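PDB 3TKK: predicted acetamidase/formamidase from Thermoanaerobacter tengcongensis, which probably hydrolyses carbon-nitrogen bonds of linear amides such as acetamide or formamide, and binds zinc and calcium ions. Local coordinates for residues 77-83 with 205-211; 131-135 with 159-164; 252-258 with 294-299. All coordinates share one frame; numbering follows the deposited sequence.

Overall arrangement
After several earlier strands, the first of them 4-7, the chain runs through strand 76-86, whose residues 77-83 are later paired by 205-211 of strand 203-212; contact 1 thus closes a loop of 121 residues. Within that loop contact 2 forms and closes, joining 131-135 to the loop 159-164 that follows strand 155-157. The two touch, Ile134 packing on Ile81 and Val205, which couples the nine-stranded sheet to the strands round the metal site. Contact 3 follows in series, closing a loop of 35 residues that holds helix 260-270 and strands 272-277 and 283-290; here 252-258, the end of helix 237-255, meets 294-299, the end of helix 291-296, about 25 Å from contact 1 between centres.

Contact 1 (77-83 with 205-211); sequences LKVKIKK and VLLEVEV
Ile81 and Leu207, Val79 and Val209, and Leu77 and Val211 form the non-hydrogen-bonded pairs of two antiparallel strands, a textbook case of an amphipathic sheet whose two faces behave differently. Their apolar face is the close-packed one. Leu207 has CG wedged between its backbone N and carbonyl carbon (chi1 55°), which lets its CD2 methyl reach CG1 of Val79 at 4.0 Å. On one flank of this pair CD1 of Ile81 rests against CB of Leu207, and on the other CD1 of Leu77 approaches CB of Val209.

The opposite face sets lysines of 77-83 opposite glutamates of 205-211 and is partly open to solvent. Lys78 and Glu210 run side by side in the same direction, yet NZ of Lys78 stays 3.9 Å from OE1 of Glu210, a long salt bridge. The bent chain of Lys80 leaves its NZ 4.2 Å from OE2 of Glu208, beyond a salt bridge. Lys82 instead stretches across Glu208, its NZ 3.2 Å from OE1 in a salt bridge with only a weak hydrogen bond; the stronger partner of this ammonium is Glu31 of strand 31-36.

Between the faces the backbones interlock through hydrogen-bonded pairs, as in the 2.7 Å bond from Glu210 N to Lys78 O. The regular pattern breaks where Lys82 and Lys83 both face Leu206, a classic beta bulge: O of Leu206 accepts from Lys82 N at 2.7 Å and from Lys83 N at 3.2 Å. Here CB of Lys83 packs on CB of Leu206.

Strand 168-172 lines the other edge of 77-83, bonding to Leu77 and Val79, and strand 31-36 flanks 205-211, so both segments are interior strands of the nine-stranded sheet; Leu180 and Leu182 of strand 180-186 cover the apolar face.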
loop_
_atom_site.group_PDB
_atom_site.type_symbol
_atom_site.label_atom_id
_atom_site.label_comp_id
_atom_site.label_asym_id
_atom_site.label_seq_id
_atom_site.Cartn_x
_atom_site.Cartn_y
_atom_site.Cartn_z
ATOM N N LEU A 77 -16.448 4.002 -19.373
ATOM C CA LEU A 77 -16.077 2.820 -20.213
ATOM C C LEU A 77 -15.515 1.738 -19.375
ATOM O O LEU A 77 -14.520 1.966 -18.663
ATOM C CB LEU A 77 -15.026 3.191 -21.209
ATOM C CG LEU A 77 -14.455 2.192 -22.212
ATOM C CD1 LEU A 77 -15.539 2.080 -23.315
ATOM C CD2 LEU A 77 -13.127 2.738 -22.830
ATOM N N LYS A 78 -16.088 0.539 -19.510
ATOM C CA LYS A 78 -15.582 -0.650 -18.827
ATOM C C LYS A 78 -14.754 -1.523 -19.793
ATOM O O LYS A 78 -15.185 -1.758 -20.924
ATOM C CB LYS A 78 -16.761 -1.423 -18.249
ATOM C CG LYS A 78 -16.432 -2.894 -17.830
ATOM C CD LYS A 78 -17.757 -3.594 -17.307
ATOM C CE LYS A 78 -17.656 -5.090 -17.609
ATOM N NZ LYS A 78 -18.840 -5.775 -16.951
ATOM N N VAL A 79 -13.537 -1.891 -19.326
ATOM C CA VAL A 79 -12.561 -2.568 -20.134
ATOM C C VAL A 79 -12.207 -3.842 -19.356
ATOM O O VAL A 79 -11.619 -3.840 -18.269
ATOM C CB VAL A 79 -11.297 -1.718 -20.405
ATOM C CG1 VAL A 79 -10.274 -2.547 -21.304
ATOM C CG2 VAL A 79 -11.619 -0.272 -20.890
ATOM N N LYS A 80 -12.624 -4.959 -19.874
ATOM C CA LYS A 80 -12.337 -6.233 -19.234
ATOM C C LYS A 80 -11.012 -6.735 -19.818
ATOM O O LYS A 80 -10.948 -7.044 -21.057
ATOM C CB LYS A 80 -13.502 -7.200 -19.544
ATOM C CG LYS A 80 -13.325 -8.549 -18.861
ATOM C CD LYS A 80 -14.546 -9.532 -19.141
ATOM C CE LYS A 80 -15.888 -9.047 -18.587
ATOM N NZ LYS A 80 -16.313 -7.824 -19.345
ATOM N N ILE A 81 -9.980 -6.907 -18.946
ATOM C CA ILE A 81 -8.682 -7.485 -19.333
ATOM C C ILE A 81 -8.790 -9.051 -19.242
ATOM O O ILE A 81 -8.801 -9.620 -18.135
ATOM C CB ILE A 81 -7.587 -7.011 -18.414
ATOM C CG1 ILE A 81 -7.608 -5.439 -18.310
ATOM C CG2 ILE A 81 -6.206 -7.511 -19.009
ATOM C CD1 ILE A 81 -7.612 -4.836 -19.697
ATOM N N LYS A 82 -8.830 -9.706 -20.384
ATOM C CA LYS A 82 -9.012 -11.168 -20.408
ATOM C C LYS A 82 -7.699 -11.878 -20.462
ATOM O O LYS A 82 -7.529 -12.829 -19.782
ATOM C CB LYS A 82 -9.911 -11.497 -21.581
ATOM C CG LYS A 82 -11.343 -10.890 -21.377
ATOM C CD LYS A 82 -12.271 -11.598 -22.338
ATOM C CE LYS A 82 -13.604 -10.860 -22.464
ATOM N NZ LYS A 82 -14.521 -11.723 -23.325
ATOM N N LYS A 83 -6.775 -11.466 -21.293
ATOM C CA LYS A 83 -5.482 -12.119 -21.351
ATOM C C LYS A 83 -4.378 -11.162 -21.583
ATOM O O LYS A 83 -4.541 -10.233 -22.364
ATOM C CB LYS A 83 -5.409 -13.037 -22.541
ATOM C CG LYS A 83 -5.619 -14.435 -22.192
ATOM C CD LYS A 83 -5.027 -15.206 -23.330
ATOM C CE LYS A 83 -5.791 -14.874 -24.656
ATOM N NZ LYS A 83 -6.643 -16.112 -25.019
ATOM N N VAL A 205 -2.694 -7.903 -25.550
ATOM C CA VAL A 205 -3.736 -7.856 -24.488
ATOM C C VAL A 205 -5.055 -8.214 -25.199
ATOM O O VAL A 205 -5.445 -7.503 -26.200
ATOM C CB VAL A 205 -3.897 -6.434 -23.893
ATOM C CG1 VAL A 205 -5.172 -6.341 -22.936
ATOM C CG2 VAL A 205 -2.608 -6.008 -23.171
ATOM N N LEU A 206 -5.702 -9.336 -24.784
ATOM C CA LEU A 206 -7.122 -9.562 -25.119
ATOM C C LEU A 206 -8.064 -8.825 -24.193
ATOM O O LEU A 206 -8.123 -9.142 -22.960
ATOM C CB LEU A 206 -7.480 -11.077 -25.193
ATOM C CG LEU A 206 -8.927 -11.435 -25.598
ATOM C CD1 LEU A 206 -9.285 -11.000 -27.010
ATOM C CD2 LEU A 206 -9.221 -13.064 -25.569
ATOM N N LEU A 207 -8.783 -7.811 -24.711
ATOM C CA LEU A 207 -9.718 -7.067 -23.861
ATOM C C LEU A 207 -11.107 -6.944 -24.505
ATOM O O LEU A 207 -11.331 -7.188 -25.729
ATOM C CB LEU A 207 -9.240 -5.711 -23.511
ATOM C CG LEU A 207 -8.863 -4.805 -24.683
ATOM C CD1 LEU A 207 -10.122 -4.283 -25.285
ATOM C CD2 LEU A 207 -7.857 -3.666 -24.227
ATOM N N GLU A 208 -12.048 -6.525 -23.685
ATOM C CA GLU A 208 -13.393 -6.310 -24.201
ATOM C C GLU A 208 -13.822 -4.947 -23.700
ATOM O O GLU A 208 -13.368 -4.542 -22.635
ATOM C CB GLU A 208 -14.343 -7.391 -23.692
ATOM C CG GLU A 208 -15.758 -6.963 -23.938
ATOM C CD GLU A 208 -16.814 -7.977 -23.486
ATOM O OE1 GLU A 208 -16.453 -9.180 -23.398
ATOM O OE2 GLU A 208 -17.983 -7.558 -23.220
ATOM N N VAL A 209 -14.614 -4.205 -24.463
ATOM C CA VAL A 209 -15.049 -2.908 -24.039
ATOM C C VAL A 209 -16.561 -2.904 -23.843
ATOM O O VAL A 209 -17.263 -3.508 -24.623
ATOM C CB VAL A 209 -14.674 -1.777 -25.013
ATOM C CG1 VAL A 209 -13.172 -1.438 -24.989
ATOM C CG2 VAL A 209 -15.138 -2.139 -26.516
ATOM N N GLU A 210 -17.049 -2.154 -22.836
ATOM C CA GLU A 210 -18.511 -1.876 -22.675
ATOM C C GLU A 210 -18.765 -0.431 -22.258
ATOM O O GLU A 210 -18.123 0.051 -21.361
ATOM C CB GLU A 210 -19.092 -2.704 -21.578
ATOM C CG GLU A 210 -19.230 -4.137 -21.980
ATOM C CD GLU A 210 -20.030 -4.927 -20.959
ATOM O OE1 GLU A 210 -20.719 -4.335 -20.033
ATOM O OE2 GLU A 210 -19.977 -6.150 -21.113
ATOM N N VAL A 211 -19.758 0.187 -22.855
ATOM C CA VAL A 211 -20.162 1.519 -22.437
ATOM C C VAL A 211 -21.179 1.344 -21.274
ATOM O O VAL A 211 -22.141 0.590 -21.396
ATOM C CB VAL A 211 -20.756 2.247 -23.641
ATOM C CG1 VAL A 211 -21.282 3.597 -23.224
ATOM C CG2 VAL A 211 -19.663 2.362 -24.684
#

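Contact 2 (131-135 with 159-164); sequences KPMIG and DTTLIA. With CA (calcium ion), chain G.
The calcium site beside the zinc of this enzyme is built partly on the place where the corner at Gly135 meets Asp159, the start of the loop after strand 155-157, and it illustrates how a metal ligand is set by its backbone. Asp159 donates its N-H to O of Gly135 at 3.0 Å, in the carbonyl plane and on a lone pair. Its carboxylate grips the calcium with both oxygens, OD1 at 2.3 Å and OD2 at 2.6 Å; three waters, Asn157 and Asp184 also bind the ion. CG of Asp159 lies anti to its own carbonyl carbon (chi1 -72°), which brings OD1 to 3.4 Å from CA of Gly135; a side chain at the glycine would run into that oxygen.

A water ties the same corner together, donating to O of Ile134 and O of Gly135 and accepting from N of Thr160. Thr160 also starts a type I beta turn ending at Ile163, whose carbonyl oxygen receives the N-H of Ile134 at 2.9 Å. The turn is thus tied to strand 133-138 directly at Ile163 and through the water at Thr160.

Met133 lies along the first half of this turn. Its SD is 3.8 Å from CA of Thr161, and the bend at chi3 (-75°) swings CE to 3.4 Å from O of Thr160. Replacing Met133 with an alanine would probably open a gap against Thr160 and Thr161 and leave the turn freer to shift beside the metal site. On the neighbouring flank Ile134 and Ile163 cross at about a right angle, CB of Ile134 meeting CG2 of Ile163 at 3.9 Å, and Ile81 and Ile84 of strand 76-86 pack on Ile134. The hydroxyl of Thr161 is hydrogen-bonded to Asp191, and that of Thr160 to Ser276.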
loop_
_atom_site.group_PDB
_atom_site.type_symbol
_atom_site.label_atom_id
_atom_site.label_comp_id
_atom_site.label_asym_id
_atom_site.label_seq_id
_atom_site.Cartn_x
_atom_site.Cartn_y
_atom_site.Cartn_z
ATOM N N LYS A 131 4.065 -11.807 -13.469
ATOM C CA LYS A 131 2.724 -11.314 -13.039
ATOM C C LYS A 131 2.391 -10.175 -13.985
ATOM O O LYS A 131 2.508 -9.006 -13.665
ATOM C CB LYS A 131 2.725 -10.872 -11.567
ATOM C CG LYS A 131 2.955 -12.098 -10.617
ATOM C CD LYS A 131 3.016 -11.425 -9.184
ATOM C CE LYS A 131 3.098 -12.571 -8.075
ATOM N NZ LYS A 131 3.776 -11.887 -6.928
ATOM N N PRO A 132 1.931 -10.517 -15.190
ATOM C CA PRO A 132 1.833 -9.418 -16.245
ATOM C C PRO A 132 0.779 -8.419 -15.944
ATOM O O PRO A 132 -0.266 -8.764 -15.379
ATOM C CB PRO A 132 1.358 -10.158 -17.475
ATOM C CG PRO A 132 2.002 -11.516 -17.221
ATOM C CD PRO A 132 1.803 -11.821 -15.756
ATOM N N MET A 133 1.030 -7.156 -16.340
ATOM C CA MET A 133 0.079 -6.154 -15.980
ATOM C C MET A 133 0.247 -5.037 -17.038
ATOM O O MET A 133 1.217 -5.077 -17.848
ATOM C CB MET A 133 0.428 -5.490 -14.588
ATOM C CG MET A 133 1.920 -4.949 -14.517
ATOM S SD MET A 133 2.214 -3.750 -13.198
ATOM C CE MET A 133 1.423 -2.414 -13.943
ATOM N N ILE A 134 -0.694 -4.118 -17.039
ATOM C CA ILE A 134 -0.686 -3.129 -18.081
ATOM C C ILE A 134 -0.363 -1.815 -17.329
ATOM O O ILE A 134 -1.146 -1.456 -16.410
ATOM C CB ILE A 134 -2.079 -2.987 -18.809
ATOM C CG1 ILE A 134 -2.460 -4.349 -19.556
ATOM C CG2 ILE A 134 -1.970 -1.615 -19.658
ATOM C CD1 ILE A 134 -3.955 -4.623 -19.802
ATOM N N GLY A 135 0.725 -1.142 -17.674
ATOM C CA GLY A 135 1.104 0.079 -16.962
ATOM C C GLY A 135 0.369 1.350 -17.435
ATOM O O GLY A 135 0.092 2.242 -16.640
ATOM N N ASP A 159 0.608 2.609 -13.671
ATOM C CA ASP A 159 1.517 1.545 -13.167
ATOM C C ASP A 159 0.907 0.924 -11.948
ATOM O O ASP A 159 1.516 0.823 -10.836
ATOM C CB ASP A 159 2.942 2.014 -12.879
ATOM C CG ASP A 159 3.759 2.323 -14.180
ATOM O OD1 ASP A 159 3.473 1.861 -15.312
ATOM O OD2 ASP A 159 4.562 3.273 -14.114
ATOM N N THR A 160 -0.291 0.388 -12.186
ATOM C CA THR A 160 -1.049 -0.298 -11.159
ATOM C C THR A 160 -1.086 -1.824 -11.299
ATOM O O THR A 160 -1.601 -2.323 -12.314
ATOM C CB THR A 160 -2.489 0.360 -11.107
ATOM O OG1 THR A 160 -2.360 1.750 -10.650
ATOM C CG2 THR A 160 -3.351 -0.467 -10.150
ATOM N N THR A 161 -0.601 -2.602 -10.284
ATOM C CA THR A 161 -0.326 -3.979 -10.438
ATOM C C THR A 161 -1.665 -4.686 -10.553
ATOM O O THR A 161 -1.729 -5.742 -11.153
ATOM C CB THR A 161 0.358 -4.567 -9.089
ATOM O OG1 THR A 161 -0.354 -3.979 -7.967
ATOM C CG2 THR A 161 1.974 -4.074 -9.060
ATOM N N LEU A 162 -2.744 -4.093 -10.035
ATOM C CA LEU A 162 -4.048 -4.745 -10.165
ATOM C C LEU A 162 -4.524 -4.948 -11.685
ATOM O O LEU A 162 -5.522 -5.587 -11.894
ATOM C CB LEU A 162 -5.125 -3.914 -9.383
ATOM C CG LEU A 162 -4.873 -3.681 -7.840
ATOM C CD1 LEU A 162 -6.126 -2.930 -7.235
ATOM C CD2 LEU A 162 -4.526 -5.077 -7.233
ATOM N N ILE A 163 -4.053 -4.080 -12.631
ATOM C CA ILE A 163 -4.542 -4.165 -14.002
ATOM C C ILE A 163 -3.880 -5.321 -14.691
ATOM O O ILE A 163 -2.842 -5.117 -15.285
ATOM C CB ILE A 163 -4.313 -2.748 -14.704
ATOM C CG1 ILE A 163 -5.034 -1.736 -13.801
ATOM C CG2 ILE A 163 -4.913 -2.805 -16.202
ATOM C CD1 ILE A 163 -4.986 -0.061 -14.343
ATOM N N ALA A 164 -4.518 -6.483 -14.645
ATOM C CA ALA A 164 -3.952 -7.809 -15.062
ATOM C C ALA A 164 -5.102 -8.642 -15.539
ATOM O O ALA A 164 -6.229 -8.209 -15.423
ATOM C CB ALA A 164 -3.285 -8.471 -13.751
HETATM CA CA CA G . 4.919 3.123 -16.650
HETATM O O HOH W 1 -1.508 0.615 -14.846
HETATM O O HOH W 2 7.045 1.869 -16.232
HETATM O O HOH W 3 6.056 4.231 -18.569
HETATM O O HOH W 4 6.489 4.878 -15.933
#

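Contact 3 (252-258 with 294-299); sequences FKKHTDL and LESYGI. With CA (calcium ion), chain E.
Tyr297, Phe252 and Ile299 bury the most surface where two helix ends meet, and they show how mainly apolar groups, helped by a water between O of His255 and O of Tyr297, join segments that share no direct hydrogen bond. Phe252 turns its edge toward the face of Tyr297 in an offset edge-to-face pair, the centroids 5.9 Å apart and the planes at 68°. Over one face of the Phe252 ring stands the CD1 methyl of Ile299, 3.8 Å from the centroid and only 6° off the normal, a well-centred CH-pi contact. CD2 of Leu294 meets the same ring at its edge, 3.8 Å from CZ.

The tyrosine is flanked further along the loop. CG2 of Thr256 touches its CB at 3.5 Å, and CG of Leu258 lies 3.7 Å from CE2. With OG1 of Thr256 held between its backbone N and carbonyl carbon (chi1 81°), the methyl is left to pack on Tyr297 and Ile299, while the hydroxyl donates to O of Phe252 and, in an ST turn, accepts from N of Leu258.

Helix 260-270 adds Ile263 and Leu266 to the apolar cluster, and Lys125 of the second subunit makes a cation-pi contact with Tyr297, bringing the dimer partner to this corner. On the side of 252-258, O of Lys253 and O of Thr256 bind a calcium ion, at 2.3 Å and 2.2 Å. Helix 291-296 ends in a Schellman motif: Gly298 at C-prime has positive phi, its N bonds to O of Glu295, and N of Ile299 returns to O of Leu294, turning Ile299 back onto Phe252.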
loop_
_atom_site.group_PDB
_atom_site.type_symbol
_atom_site.label_atom_id
_atom_site.label_comp_id
_atom_site.label_asym_id
_atom_site.label_seq_id
_atom_site.Cartn_x
_atom_site.Cartn_y
_atom_site.Cartn_z
ATOM N N PHE A 252 -19.983 5.465 -2.221
ATOM C CA PHE A 252 -20.848 4.981 -1.088
ATOM C C PHE A 252 -21.960 5.946 -0.731
ATOM O O PHE A 252 -23.118 5.558 -0.474
ATOM C CB PHE A 252 -20.024 4.591 0.172
ATOM C CG PHE A 252 -19.509 3.165 0.122
ATOM C CD1 PHE A 252 -18.528 2.779 -0.782
ATOM C CD2 PHE A 252 -20.063 2.215 0.945
ATOM C CE1 PHE A 252 -18.126 1.427 -0.878
ATOM C CE2 PHE A 252 -19.641 0.885 0.890
ATOM C CZ PHE A 252 -18.679 0.507 -0.008
ATOM N N LYS A 253 -21.653 7.224 -0.719
ATOM C CA LYS A 253 -22.663 8.178 -0.342
ATOM C C LYS A 253 -23.837 8.125 -1.361
ATOM O O LYS A 253 -25.002 8.083 -1.026
ATOM C CB LYS A 253 -22.026 9.557 -0.349
ATOM C CG LYS A 253 -23.026 10.713 -0.361
ATOM C CD LYS A 253 -22.479 12.004 0.210
ATOM C CE LYS A 253 -23.097 13.217 -0.524
ATOM N NZ LYS A 253 -23.265 14.329 0.460
ATOM N N LYS A 254 -23.490 8.073 -2.620
ATOM C CA LYS A 254 -24.492 8.218 -3.690
ATOM C C LYS A 254 -25.230 6.925 -4.034
ATOM O O LYS A 254 -26.230 6.984 -4.762
ATOM C CB LYS A 254 -23.895 8.877 -4.934
ATOM C CG LYS A 254 -23.200 10.235 -4.581
ATOM C CD LYS A 254 -23.216 11.219 -5.771
ATOM C CE LYS A 254 -24.304 12.281 -5.647
ATOM N NZ LYS A 254 -24.106 12.891 -4.293
ATOM N N HIS A 255 -24.783 5.795 -3.472
ATOM C CA HIS A 255 -25.323 4.510 -3.874
ATOM C C HIS A 255 -25.707 3.728 -2.628
ATOM O O HIS A 255 -26.008 2.542 -2.706
ATOM C CB HIS A 255 -24.298 3.721 -4.728
ATOM C CG HIS A 255 -23.889 4.436 -5.981
ATOM N ND1 HIS A 255 -24.666 4.445 -7.123
ATOM C CD2 HIS A 255 -22.786 5.172 -6.277
ATOM C CE1 HIS A 255 -24.050 5.149 -8.071
ATOM N NE2 HIS A 255 -22.923 5.624 -7.577
ATOM N N THR A 256 -25.671 4.396 -1.478
ATOM C CA THR A 256 -26.130 3.807 -0.224
ATOM C C THR A 256 -26.764 4.857 0.712
ATOM O O THR A 256 -26.684 6.022 0.458
ATOM C CB THR A 256 -25.003 3.027 0.578
ATOM O OG1 THR A 256 -24.174 3.919 1.343
ATOM C CG2 THR A 256 -24.141 2.212 -0.289
ATOM N N ASP A 257 -27.319 4.419 1.836
ATOM C CA ASP A 257 -27.828 5.331 2.830
ATOM C C ASP A 257 -26.907 5.305 4.050
ATOM O O ASP A 257 -27.282 5.703 5.172
ATOM C CB ASP A 257 -29.266 4.953 3.188
ATOM C CG ASP A 257 -29.367 3.605 3.922
ATOM O OD1 ASP A 257 -28.306 2.946 4.158
ATOM O OD2 ASP A 257 -30.507 3.193 4.246
ATOM N N LEU A 258 -25.709 4.809 3.850
ATOM C CA LEU A 258 -24.746 4.825 4.982
ATOM C C LEU A 258 -24.406 6.294 5.268
ATOM O O LEU A 258 -24.216 7.093 4.318
ATOM C CB LEU A 258 -23.505 4.122 4.564
ATOM C CG LEU A 258 -23.097 2.740 5.073
ATOM C CD1 LEU A 258 -21.561 2.694 4.923
ATOM C CD2 LEU A 258 -23.502 2.417 6.569
ATOM N N LEU A 294 -18.996 -4.046 -1.107
ATOM C CA LEU A 294 -19.776 -3.269 -2.044
ATOM C C LEU A 294 -21.047 -4.054 -2.416
ATOM O O LEU A 294 -22.174 -3.520 -2.551
ATOM C CB LEU A 294 -19.012 -3.044 -3.354
ATOM C CG LEU A 294 -17.707 -2.301 -3.517
ATOM C CD1 LEU A 294 -17.978 -1.023 -4.238
ATOM C CD2 LEU A 294 -16.943 -2.063 -2.233
ATOM N N GLU A 295 -20.852 -5.338 -2.624
ATOM C CA GLU A 295 -21.965 -6.222 -3.022
ATOM C C GLU A 295 -23.089 -6.138 -1.990
ATOM O O GLU A 295 -24.247 -5.993 -2.339
ATOM C CB GLU A 295 -21.427 -7.642 -3.151
ATOM C CG GLU A 295 -22.413 -8.726 -3.580
ATOM C CD GLU A 295 -23.261 -8.303 -4.763
ATOM O OE1 GLU A 295 -22.875 -7.387 -5.529
ATOM O OE2 GLU A 295 -24.332 -8.893 -4.928
ATOM N N SER A 296 -22.763 -6.208 -0.707
ATOM C CA SER A 296 -23.848 -6.143 0.264
ATOM C C SER A 296 -24.680 -4.902 0.062
ATOM O O SER A 296 -25.900 -4.970 0.209
ATOM C CB SER A 296 -23.327 -6.155 1.667
ATOM O OG SER A 296 -22.757 -7.415 1.937
ATOM N N TYR A 297 -24.049 -3.766 -0.274
ATOM C CA TYR A 297 -24.828 -2.525 -0.382
ATOM C C TYR A 297 -25.264 -2.318 -1.768
ATOM O O TYR A 297 -25.543 -1.176 -2.169
ATOM C CB TYR A 297 -24.101 -1.288 0.103
ATOM C CG TYR A 297 -23.693 -1.279 1.551
ATOM C CD1 TYR A 297 -22.521 -1.877 1.908
ATOM C CD2 TYR A 297 -24.439 -0.638 2.553
ATOM C CE1 TYR A 297 -22.041 -1.862 3.154
ATOM C CE2 TYR A 297 -23.955 -0.637 3.906
ATOM C CZ TYR A 297 -22.741 -1.276 4.167
ATOM O OH TYR A 297 -22.064 -1.357 5.391
ATOM N N GLY A 298 -25.323 -3.416 -2.523
ATOM C CA GLY A 298 -25.918 -3.382 -3.842
ATOM C C GLY A 298 -25.180 -2.446 -4.785
ATOM O O GLY A 298 -25.775 -1.938 -5.750
ATOM N N ILE A 299 -23.882 -2.220 -4.505
ATOM C CA ILE A 299 -23.039 -1.391 -5.376
ATOM C C ILE A 299 -22.447 -2.194 -6.539
ATOM O O ILE A 299 -21.501 -2.970 -6.352
ATOM C CB ILE A 299 -21.910 -0.665 -4.568
ATOM C CG1 ILE A 299 -22.512 0.161 -3.435
ATOM C CG2 ILE A 299 -21.155 0.274 -5.463
ATOM C CD1 ILE A 299 -21.519 1.073 -2.778
HETATM CA CA CA E . -26.933 8.216 0.146
HETATM O O HOH W 5 -26.542 0.641 -4.468
HETATM O O HOH W 6 -26.127 8.172 2.210
HETATM O O HOH W 7 -27.016 10.124 0.879
#